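Acetone carboxylase alpha subunit (Xanthobacter autotrophicus Py2, PDB 5M45) forms the alpha subunit of a six-chain carboxylase assembly, belongs to the hydantoinase B/oxoprolinase family and carries a bound manganese ion. Local coordinates at residues A433-W438 with A477-E482; C458-T463 with G483-M488. All coordinates share one frame; numbering follows the deposited sequence.

Interaction 1 (A433-W438 with A477-E482); sequences ANTSNW and AIWNPE
Thr435 OG1 accepts the indole N-H of Trp479, and this is the one direct hydrogen bond between 433-438 and 477-482. OG1 lies 3.1 Å from NE1, close to the ring plane at the indole edge, and the N-H points to it along a fairly straight line (161°). Thr435 presents the oxygen from a position between its own backbone N and carbonyl carbon (chi1 67°). The same rotamer sets CG2 beside the backbone N, where the methyl packs 3.8 Å from Ala477 CB. Ala477 CB in turn sits over the centre of one face of the Trp479 ring, so the indole is held at its edge by a hydroxyl and on a face by a methyl. The pair illustrates how a buried indole can combine one in-plane N-H bond with apolar packing on a face. Trp438 and Trp479 then reach toward each other tip to tip. Trp438 CH2 comes 3.5 Å from Trp479 CZ2, but with planes at 30° and six-membered centroids 5.9 Å apart the rings barely overlap, and the contact is one of rim carbons rather than a full stack. A water joins the backbones, donating to Ala433 O (2.8 Å) and accepting from Ile478 N (3.0 Å). Both segments are irregular and sharply folded: an inverse gamma turn is centred on Thr435, a cis peptide precedes Asn437, and a type I turn spans Ala477 to Asn480. Tyr399 and Phe456 also meet the Trp438 ring, Phe456 edge-to-face, and the Trp438 side chain is about 7 Å from the manganese ion, while Trp401 meets Trp479. Helix 401-422 packs against both segments, Val405 touching Thr435 and Ile478, and 433-438 runs on directly toward strand 440-442.

Interaction 2 (C458-T463 with G483-M488); sequences CAANGT and GDMGDM
Met485 turns CG into the space between its backbone N and carbonyl carbon (chi1 64°) and bends again at chi3, while its CB, nearer the main chain, rests against Ala460 CB at 4.0 Å. Asp484 has CG anti to its backbone N (chi1 -167°); its OD1 accepts from Gly486 N at 2.9 Å, met from above the carboxylate plane, in an Asx turn. The example shows how two loop segments of a hydantoinase B/oxoprolinase family protein can meet by van der Waals contact, with two alanines and a glycine on the close side and no hydrogen bond between 458-463 and 483-488. Both alanines face the second segment, and Ala459 CB comes 3.5 Å from Asp484 O. Gly483, without a CB, lets the main chains draw close, its CA 5.1 Å from Ala460 CA. The same CA lies 3.6 Å from Ala459 O, and a CB on it would sit tight against that oxygen. Within 458-463, Asn461 folds its amide back, and ND2 donates to Cys458 O (2.8 Å), approaching from above the carbonyl plane; the same nitrogen also serves Ala476 O. Asp484 sends its CB away from the alanines, and its OD1 forms a salt bridge with a basic side chain on a chain of another protein, a charge that would be expected to ease the repulsion from nearby Glu87. Phe520 of strand 520-526 touches both Ala460 and Met485, so the alanine-methionine pair packs against a sheet. Close packing has a local cost: Asp484 N is buried here with no hydrogen-bond partner in the model.

From the N terminus, the chain leaves helix 401-422, passes through 433-438, forms strands 440-442 and 450-454, and reaches 458-463. It then runs through loop to 477-482, which closes a long loop as interaction 1, and continues without a break into 483-488, which closes a shorter one as interaction 2. The segments alternate, so the two closures cross rather than nest. They also touch: Cys458 SG packs against the Trp438 indole, and Ala433 CB meets Gly462 O. Interaction 1 ties this region to helix 401-422, whereas interaction 2 joins it to strand 520-526, the start of helix 488-494 and a partner protein.

Interaction 1 (A433-W438 with A477-E482)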
ATOM      1  N   ALA A 433      -5.128  -0.885  32.885  1.00 11.78           N
ATOM      2  CA  ALA A 433      -5.682   0.331  32.320  1.00 11.50           C
ATOM      3  C   ALA A 433      -5.916   0.196  30.833  1.00 11.28           C
ATOM      4  O   ALA A 433      -5.249  -0.603  30.163  1.00 11.12           O
ATOM      5  CB  ALA A 433      -4.730   1.492  32.557  1.00 11.70           C
ATOM      6  N   ASN A 434      -6.812   1.004  30.314  1.00 11.14           N
ATOM      7  CA  ASN A 434      -6.842   1.264  28.880  1.00 11.10           C
ATOM      8  C   ASN A 434      -5.556   2.043  28.496  1.00 11.03           C
ATOM      9  O   ASN A 434      -5.242   3.082  29.115  1.00 11.08           O
ATOM     10  CB  ASN A 434      -8.100   2.059  28.487  1.00 11.24           C
ATOM     11  CG  ASN A 434      -8.354   2.047  26.992  1.00 11.25           C
ATOM     12  OD1 ASN A 434      -7.696   2.764  26.222  1.00 11.43           O
ATOM     13  ND2 ASN A 434      -9.322   1.243  26.566  1.00 11.31           N
ATOM     14  N   THR A 435      -4.810   1.527  27.521  1.00 10.79           N
ATOM     15  CA  THR A 435      -3.509   2.106  27.146  1.00 10.78           C
ATOM     16  C   THR A 435      -3.711   3.224  26.090  1.00 10.93           C
ATOM     17  O   THR A 435      -3.662   2.962  24.870  1.00 11.16           O
ATOM     18  CB  THR A 435      -2.544   1.011  26.629  1.00 10.58           C
ATOM     19  OG1 THR A 435      -3.021   0.471  25.384  1.00 10.30           O
ATOM     20  CG2 THR A 435      -2.381  -0.053  27.631  1.00 10.60           C
ATOM     21  N   SER A 436      -4.002   4.423  26.575  1.00 10.94           N
ATOM     22  CA  SER A 436      -4.308   5.620  25.726  1.00 10.94           C
ATOM     23  C   SER A 436      -4.239   6.856  26.638  1.00 10.83           C
ATOM     24  O   SER A 436      -4.107   6.677  27.857  1.00 10.78           O
ATOM     25  CB  SER A 436      -5.690   5.458  25.075  1.00 10.93           C
ATOM     26  OG  SER A 436      -6.759   5.523  26.038  1.00 11.12           O
ATOM     27  N   ASN A 437      -4.299   8.103  26.160  1.00 10.67           N
ATOM     28  CA  ASN A 437      -4.364   8.580  24.753  1.00 10.56           C
ATOM     29  C   ASN A 437      -3.070   8.382  23.970  1.00 10.30           C
ATOM     30  O   ASN A 437      -2.002   8.419  24.552  1.00 10.23           O
ATOM     31  CB  ASN A 437      -4.649  10.086  24.778  1.00 10.64           C
ATOM     32  CG  ASN A 437      -4.768  10.701  23.369  1.00 10.77           C
ATOM     33  OD1 ASN A 437      -5.729  10.421  22.626  1.00 10.93           O
ATOM     34  ND2 ASN A 437      -3.827  11.581  23.033  1.00 10.72           N
ATOM     35  N   TRP A 438      -3.199   8.226  22.648  1.00 10.25           N
ATOM     36  CA  TRP A 438      -2.084   8.245  21.692  1.00 10.19           C
ATOM     37  C   TRP A 438      -2.023   9.589  20.927  1.00 10.46           C
ATOM     38  O   TRP A 438      -2.850   9.862  20.016  1.00 10.63           O
ATOM     39  CB  TRP A 438      -2.212   7.068  20.707  1.00 10.08           C
ATOM     40  CG  TRP A 438      -2.137   5.724  21.342  1.00  9.78           C
ATOM     41  CD1 TRP A 438      -3.210   4.952  21.757  1.00  9.67           C
ATOM     42  CD2 TRP A 438      -0.956   4.965  21.665  1.00  9.70           C
ATOM     43  NE1 TRP A 438      -2.771   3.783  22.307  1.00  9.53           N
ATOM     44  CE2 TRP A 438      -1.397   3.762  22.295  1.00  9.63           C
ATOM     45  CE3 TRP A 438       0.411   5.196  21.540  1.00  9.76           C
ATOM     46  CZ2 TRP A 438      -0.513   2.777  22.750  1.00  9.63           C
ATOM     47  CZ3 TRP A 438       1.326   4.200  21.993  1.00  9.76           C
ATOM     48  CH2 TRP A 438       0.837   2.984  22.578  1.00  9.67           C
ATOM     49  N   ALA A 477       1.970  -0.780  30.927  1.00 12.10           N
ATOM     50  CA  ALA A 477       0.929  -1.099  29.959  1.00 12.13           C
ATOM     51  C   ALA A 477       0.791  -2.612  29.908  1.00 12.18           C
ATOM     52  O   ALA A 477       1.763  -3.327  30.116  1.00 12.34           O
ATOM     53  CB  ALA A 477       1.301  -0.549  28.590  1.00 12.15           C
ATOM     54  N   ILE A 478      -0.393  -3.114  29.614  1.00 12.22           N
ATOM     55  CA  ILE A 478      -0.588  -4.593  29.463  1.00 12.30           C
ATOM     56  C   ILE A 478       0.380  -5.236  28.436  1.00 12.21           C
ATOM     57  O   ILE A 478       0.853  -6.335  28.664  1.00 12.37           O
ATOM     58  CB  ILE A 478      -2.058  -4.944  29.154  1.00 12.34           C
ATOM     59  CG1 ILE A 478      -2.307  -6.469  29.163  1.00 12.55           C
ATOM     60  CG2 ILE A 478      -2.520  -4.382  27.822  1.00 12.34           C
ATOM     61  CD1 ILE A 478      -2.015  -7.130  30.495  1.00 12.86           C
ATOM     62  N   TRP A 479       0.689  -4.524  27.348  1.00 11.70           N
ATOM     63  CA  TRP A 479       1.590  -5.029  26.300  1.00 11.66           C
ATOM     64  C   TRP A 479       3.103  -4.893  26.603  1.00 11.76           C
ATOM     65  O   TRP A 479       3.940  -5.336  25.803  1.00 11.75           O
ATOM     66  CB  TRP A 479       1.239  -4.427  24.890  1.00 11.42           C
ATOM     67  CG  TRP A 479       0.831  -2.996  24.888  1.00 11.11           C
ATOM     68  CD1 TRP A 479      -0.449  -2.512  24.792  1.00 11.08           C
ATOM     69  CD2 TRP A 479       1.669  -1.850  25.048  1.00 11.09           C
ATOM     70  NE1 TRP A 479      -0.460  -1.153  24.863  1.00 10.94           N
ATOM     71  CE2 TRP A 479       0.826  -0.703  25.009  1.00 11.04           C
ATOM     72  CE3 TRP A 479       3.054  -1.672  25.176  1.00 11.12           C
ATOM     73  CZ2 TRP A 479       1.313   0.589  25.134  1.00 11.00           C
ATOM     74  CZ3 TRP A 479       3.549  -0.376  25.308  1.00 11.13           C
ATOM     75  CH2 TRP A 479       2.678   0.737  25.271  1.00 11.12           C
ATOM     76  N   ASN A 480       3.475  -4.248  27.715  1.00 12.16           N
ATOM     77  CA  ASN A 480       4.859  -4.192  28.199  1.00 12.27           C
ATOM     78  C   ASN A 480       4.872  -3.708  29.661  1.00 12.50           C
ATOM     79  O   ASN A 480       4.658  -2.467  29.930  1.00 12.57           O
ATOM     80  CB  ASN A 480       5.764  -3.265  27.327  1.00 12.55           C
ATOM     81  CG  ASN A 480       7.251  -3.332  27.745  1.00 12.83           C
ATOM     82  OD1 ASN A 480       7.624  -3.929  28.800  1.00 13.29           O
ATOM     83  ND2 ASN A 480       8.120  -2.722  26.928  1.00 12.94           N
ATOM     84  N   PRO A 481       5.099  -4.632  30.625  1.00 12.58           N
ATOM     85  CA  PRO A 481       5.085  -4.237  32.035  1.00 12.75           C
ATOM     86  C   PRO A 481       6.286  -3.353  32.464  1.00 12.91           C
ATOM     87  O   PRO A 481       6.219  -2.726  33.551  1.00 12.84           O
ATOM     88  CB  PRO A 481       5.047  -5.600  32.767  1.00 12.85           C
ATOM     89  CG  PRO A 481       5.819  -6.527  31.854  1.00 12.91           C
ATOM     90  CD  PRO A 481       5.440  -6.060  30.460  1.00 12.84           C
ATOM     91  N   GLU A 482       7.364  -3.316  31.658  1.00 13.04           N
ATOM     92  CA  GLU A 482       8.511  -2.420  31.923  1.00 13.21           C
ATOM     93  C   GLU A 482       8.220  -1.017  31.387  1.00 13.27           C
ATOM     94  O   GLU A 482       8.780  -0.570  30.380  1.00 13.20           O
ATOM     95  CB  GLU A 482       9.822  -2.994  31.335  1.00 13.27           C
ATOM     96  CG  GLU A 482      10.267  -4.273  31.993  1.00 13.54           C
ATOM     97  CD  GLU A 482      11.493  -4.928  31.319  1.00 13.84           C
ATOM     98  OE1 GLU A 482      12.655  -4.495  31.548  1.00 14.36           O
ATOM     99  OE2 GLU A 482      11.302  -5.908  30.560  1.00 14.41           O
TER
HETATM  100  O   HOH W   1      -2.524  -1.255  30.623  1.00  9.81           O

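Interaction 2 (C458-T463 with G483-M488)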
ATOM      1  N   CYS A 458       1.885   6.777  26.771  1.00 13.22           N
ATOM      2  CA  CYS A 458       0.915   5.797  27.258  1.00 13.37           C
ATOM      3  C   CYS A 458       1.463   4.347  27.306  1.00 13.22           C
ATOM      4  O   CYS A 458       0.680   3.368  27.344  1.00 13.23           O
ATOM      5  CB  CYS A 458      -0.431   5.875  26.518  1.00 13.71           C
ATOM      6  SG  CYS A 458      -0.277   5.794  24.705  1.00 14.11           S
ATOM      7  N   ALA A 459       2.794   4.224  27.341  1.00 12.78           N
ATOM      8  CA  ALA A 459       3.468   3.099  27.946  1.00 12.56           C
ATOM      9  C   ALA A 459       3.432   3.124  29.467  1.00 12.57           C
ATOM     10  O   ALA A 459       3.780   2.101  30.093  1.00 12.66           O
ATOM     11  CB  ALA A 459       4.943   3.004  27.457  1.00 12.51           C
ATOM     12  N   ALA A 460       3.041   4.268  30.062  1.00 12.60           N
ATOM     13  CA  ALA A 460       3.154   4.519  31.505  1.00 12.46           C
ATOM     14  C   ALA A 460       1.802   4.939  32.080  1.00 12.52           C
ATOM     15  O   ALA A 460       1.578   6.102  32.407  1.00 12.39           O
ATOM     16  CB  ALA A 460       4.216   5.585  31.744  1.00 12.57           C
ATOM     17  N   ASN A 461       0.868   3.986  32.127  1.00 12.67           N
ATOM     18  CA  ASN A 461      -0.470   4.192  32.677  1.00 12.90           C
ATOM     19  C   ASN A 461      -0.548   3.631  34.104  1.00 12.79           C
ATOM     20  O   ASN A 461       0.330   2.884  34.535  1.00 12.74           O
ATOM     21  CB  ASN A 461      -1.513   3.465  31.832  1.00 13.21           C
ATOM     22  CG  ASN A 461      -1.358   3.710  30.355  1.00 13.70           C
ATOM     23  OD1 ASN A 461      -1.681   4.811  29.838  1.00 14.47           O
ATOM     24  ND2 ASN A 461      -0.826   2.681  29.635  1.00 13.84           N
ATOM     25  N   GLY A 462      -1.641   3.921  34.802  1.00 12.65           N
ATOM     26  CA  GLY A 462      -1.869   3.340  36.122  1.00 12.84           C
ATOM     27  C   GLY A 462      -2.089   1.829  36.065  1.00 12.91           C
ATOM     28  O   GLY A 462      -2.553   1.297  35.041  1.00 12.88           O
ATOM     29  N   THR A 463      -1.735   1.138  37.143  1.00 12.97           N
ATOM     30  CA  THR A 463      -1.992  -0.314  37.272  1.00 12.97           C
ATOM     31  C   THR A 463      -3.124  -0.586  38.276  1.00 12.84           C
ATOM     32  O   THR A 463      -3.440   0.246  39.142  1.00 12.64           O
ATOM     33  CB  THR A 463      -0.737  -1.127  37.650  1.00 13.10           C
ATOM     34  OG1 THR A 463      -0.378  -0.873  39.020  1.00 13.81           O
ATOM     35  CG2 THR A 463       0.420  -0.802  36.765  1.00 13.23           C
ATOM     36  N   GLY A 483       7.315  -0.302  32.059  1.00 13.45           N
ATOM     37  CA  GLY A 483       6.879   1.002  31.563  1.00 13.57           C
ATOM     38  C   GLY A 483       8.005   2.049  31.594  1.00 13.72           C
ATOM     39  O   GLY A 483       8.939   1.992  32.424  1.00 14.05           O
ATOM     40  N   ASP A 484       7.896   2.992  30.666  1.00 13.67           N
ATOM     41  CA  ASP A 484       8.800   4.121  30.538  1.00 13.84           C
ATOM     42  C   ASP A 484       8.047   5.229  29.792  1.00 13.59           C
ATOM     43  O   ASP A 484       7.519   4.969  28.715  1.00 13.35           O
ATOM     44  CB  ASP A 484      10.041   3.698  29.744  1.00 14.12           C
ATOM     45  CG  ASP A 484      11.220   4.733  29.825  1.00 14.28           C
ATOM     46  OD1 ASP A 484      10.973   5.939  30.113  1.00 14.09           O
ATOM     47  OD2 ASP A 484      12.403   4.276  29.588  1.00 14.48           O
ATOM     48  N   MET A 485       7.962   6.428  30.369  1.00 13.37           N
ATOM     49  CA  MET A 485       7.333   7.576  29.720  1.00 13.54           C
ATOM     50  C   MET A 485       8.260   8.368  28.774  1.00 13.40           C
ATOM     51  O   MET A 485       7.768   9.214  27.993  1.00 13.25           O
ATOM     52  CB  MET A 485       6.674   8.532  30.724  1.00 14.05           C
ATOM     53  CG  MET A 485       7.635   9.211  31.691  1.00 14.49           C
ATOM     54  SD  MET A 485       6.860  10.356  32.873  1.00 15.24           S
ATOM     55  CE  MET A 485       5.773   9.233  33.780  1.00 14.75           C
ATOM     56  N   GLY A 486       9.555   8.061  28.799  1.00 13.03           N
ATOM     57  CA  GLY A 486      10.559   8.801  28.033  1.00 13.17           C
ATOM     58  C   GLY A 486      10.893  10.154  28.647  1.00 13.00           C
ATOM     59  O   GLY A 486      10.071  10.712  29.424  1.00 13.25           O
ATOM     60  N   ASP A 487      12.051  10.666  28.283  1.00 12.97           N
ATOM     61  CA  ASP A 487      12.473  12.018  28.670  1.00 13.20           C
ATOM     62  C   ASP A 487      11.828  13.076  27.798  1.00 13.19           C
ATOM     63  O   ASP A 487      11.752  12.915  26.571  1.00 12.92           O
ATOM     64  CB  ASP A 487      13.997  12.190  28.605  1.00 13.42           C
ATOM     65  CG  ASP A 487      14.709  11.597  29.828  1.00 13.75           C
ATOM     66  OD1 ASP A 487      14.723  12.286  30.891  1.00 13.97           O
ATOM     67  OD2 ASP A 487      15.251  10.444  29.755  1.00 13.66           O
ATOM     68  N   MET A 488      11.369  14.159  28.433  1.00 13.27           N
ATOM     69  CA  MET A 488      10.830  15.319  27.703  1.00 13.38           C
ATOM     70  C   MET A 488      11.828  15.827  26.645  1.00 13.46           C
ATOM     71  O   MET A 488      11.427  16.143  25.523  1.00 13.35           O
ATOM     72  CB  MET A 488      10.447  16.464  28.650  1.00 13.64           C
ATOM     73  CG  MET A 488       9.199  16.209  29.471  1.00 13.56           C
ATOM     74  SD  MET A 488       8.672  17.559  30.579  1.00 14.03           S
ATOM     75  CE  MET A 488       9.832  17.410  31.921  1.00 14.04           C
TER